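Local coordinates for OLD nuclease (Thermus scotoductus, PDB 6P74), which degrades linear or supercoiled double-stranded DNA in the 5' to 3' direction, nicks and linearises circular DNA, and hydrolyses ATP in a DNA-stimulated manner, at the interface of chains A and B. Numbering follows the deposited sequence. Chains: chain A/B, Putative ATP-dependent endonuclease of the OLD family.

The interface of chains A and B. Residues chain A 221-223, 230-232; chain B 220-221, 230, 232.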
loop_
_atom_site.group_PDB
_atom_site.type_symbol
_atom_site.label_atom_id
_atom_site.label_comp_id
_atom_site.label_asym_id
_atom_site.label_seq_id
_atom_site.Cartn_x
_atom_site.Cartn_y
_atom_site.Cartn_z
ATOM N N PHE A 221 -11.081 -14.949 22.845
ATOM C CA PHE A 221 -11.061 -13.526 22.517
ATOM C C PHE A 221 -10.218 -12.706 23.484
ATOM O O PHE A 221 -10.398 -11.486 23.561
ATOM C CB PHE A 221 -12.467 -12.926 22.434
ATOM C CG PHE A 221 -13.476 -13.656 23.211
ATOM C CD1 PHE A 221 -13.540 -13.513 24.586
ATOM C CD2 PHE A 221 -14.379 -14.485 22.572
ATOM C CE1 PHE A 221 -14.486 -14.201 25.318
ATOM C CE2 PHE A 221 -15.325 -15.183 23.289
ATOM C CZ PHE A 221 -15.379 -15.042 24.669
ATOM N N ALA A 222 -9.285 -13.330 24.198
ATOM C CA ALA A 222 -8.375 -12.530 25.004
ATOM C C ALA A 222 -7.287 -13.431 25.553
ATOM O O ALA A 222 -7.492 -14.636 25.717
ATOM C CB ALA A 222 -9.119 -11.788 26.123
ATOM N N ASP A 223 -6.129 -12.833 25.831
ATOM C CA ASP A 223 -5.147 -13.495 26.680
ATOM C C ASP A 223 -5.615 -13.273 28.113
ATOM O O ASP A 223 -5.563 -12.139 28.611
ATOM C CB ASP A 223 -3.747 -12.916 26.462
ATOM C CG ASP A 223 -2.652 -13.725 27.162
ATOM O OD1 ASP A 223 -2.867 -14.202 28.300
ATOM O OD2 ASP A 223 -1.563 -13.878 26.563
ATOM N N SER A 230 -6.545 -7.067 24.669
ATOM C CA SER A 230 -7.581 -7.385 23.700
ATOM C C SER A 230 -8.793 -6.476 23.840
ATOM O O SER A 230 -9.768 -6.638 23.093
ATOM C CB SER A 230 -8.004 -8.854 23.851
ATOM O OG SER A 230 -7.196 -9.515 24.816
ATOM N N LEU A 231 -8.773 -5.537 24.778
ATOM C CA LEU A 231 -9.891 -4.623 24.933
ATOM C C LEU A 231 -9.978 -3.699 23.720
ATOM O O LEU A 231 -8.964 -3.244 23.184
ATOM C CB LEU A 231 -9.734 -3.817 26.217
ATOM C CG LEU A 231 -10.876 -3.731 27.215
ATOM C CD1 LEU A 231 -11.477 -5.096 27.557
ATOM C CD2 LEU A 231 -10.344 -3.070 28.464
ATOM N N ARG A 232 -11.199 -3.439 23.274
ATOM C CA ARG A 232 -11.436 -2.523 22.175
ATOM C C ARG A 232 -12.594 -1.609 22.546
ATOM O O ARG A 232 -13.327 -1.867 23.502
ATOM C CB ARG A 232 -11.729 -3.294 20.887
ATOM C CG ARG A 232 -12.446 -4.602 21.134
ATOM C CD ARG A 232 -12.828 -5.289 19.840
ATOM N NE ARG A 232 -13.958 -6.200 20.031
ATOM C CZ ARG A 232 -14.522 -6.904 19.052
ATOM N NH1 ARG A 232 -14.060 -6.805 17.811
ATOM N NH2 ARG A 232 -15.545 -7.706 19.311
ATOM N N GLY B 220 -14.735 -3.617 25.739
ATOM C CA GLY B 220 -15.159 -5.000 25.664
ATOM C C GLY B 220 -14.267 -5.768 24.713
ATOM O O GLY B 220 -13.388 -5.201 24.057
ATOM N N PHE B 221 -14.503 -7.089 24.648
ATOM C CA PHE B 221 -13.809 -7.897 23.649
ATOM C C PHE B 221 -14.747 -8.798 22.858
ATOM O O PHE B 221 -14.286 -9.776 22.260
ATOM C CB PHE B 221 -12.685 -8.741 24.258
ATOM C CG PHE B 221 -12.864 -9.034 25.686
ATOM C CD1 PHE B 221 -13.761 -10.005 26.095
ATOM C CD2 PHE B 221 -12.127 -8.347 26.633
ATOM C CE1 PHE B 221 -13.933 -10.279 27.436
ATOM C CE2 PHE B 221 -12.291 -8.606 27.976
ATOM C CZ PHE B 221 -13.198 -9.575 28.381
ATOM N N SER B 230 -15.979 -12.334 17.142
ATOM C CA SER B 230 -14.755 -11.855 17.762
ATOM C C SER B 230 -13.807 -12.992 18.115
ATOM O O SER B 230 -12.728 -12.740 18.667
ATOM C CB SER B 230 -15.090 -11.039 19.019
ATOM O OG SER B 230 -16.497 -10.894 19.166
ATOM N N ARG B 232 -10.916 -15.611 17.779
ATOM C CA ARG B 232 -9.679 -15.666 17.023
ATOM C C ARG B 232 -8.930 -16.932 17.410
ATOM O O ARG B 232 -9.248 -17.580 18.407
ATOM C CB ARG B 232 -8.834 -14.418 17.284
ATOM C CG ARG B 232 -9.004 -13.875 18.685
ATOM C CD ARG B 232 -8.072 -12.714 18.957
ATOM N NE ARG B 232 -7.816 -12.556 20.390
ATOM C CZ ARG B 232 -7.003 -11.638 20.905
ATOM N NH1 ARG B 232 -6.366 -10.790 20.106
ATOM N NH2 ARG B 232 -6.826 -11.565 22.218
#
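With CG nearly eclipsing the backbone N (chi1 25°), A:Phe221 and B:Phe221 lie against each other across the two-fold axis of the dimerization domain of this class 1 OLD nuclease. The two side chains cross at about a right angle, yet their ring planes are nearly parallel and far offset. They touch through equivalent ring atoms, with CD1 of A:Phe221 3.8 Å from CD1 of B:Phe221. At the base of each ring CB rests against the partner's backbone carbonyl: CB of B:Phe221 lies 3.6 Å from O of A:Phe221, and the reverse contact follows by symmetry. On its CD2 side the B:Phe221 ring meets A:Leu231, whose CD1 methyl packs 3.4 Å from CD2 of the ring and also reaches CE2.

The main chain beside this leucine forms an antiparallel bridge with the other subunit of the homodimer. N of A:Arg232, at the start of strand 232-235, donates to O of B:Gly220, the last residue of strand 217-220, over 2.9 Å. The return bond from N of B:Gly220 to O of A:Arg232 is weak. The centre of the patch is about 64 Å from A:Arg487, a probable active-site residue of the Toprim domain.

A:Arg232 and B:Arg232 each reach across to the other subunit. In B:Arg232 CG sits between the backbone N and the carbonyl carbon (chi1 32°), and from there the chain runs extended to NE, carrying the guanidinium alongside the A:Phe221 and A:Ala222 backbone. The carbonyl carbon of A:Ala222 lies at the guanidinium edge, in its plane. The NH2 tip of B:Arg232 comes 3.3 Å from the hydroxyl OG of A:Ser230, a polar approach, long for a hydrogen bond, and equally near CA of A:Ala222. A:Arg232 makes the twin approach to B:Ser230, its NH2 also lying 3.4 Å from CB of that serine.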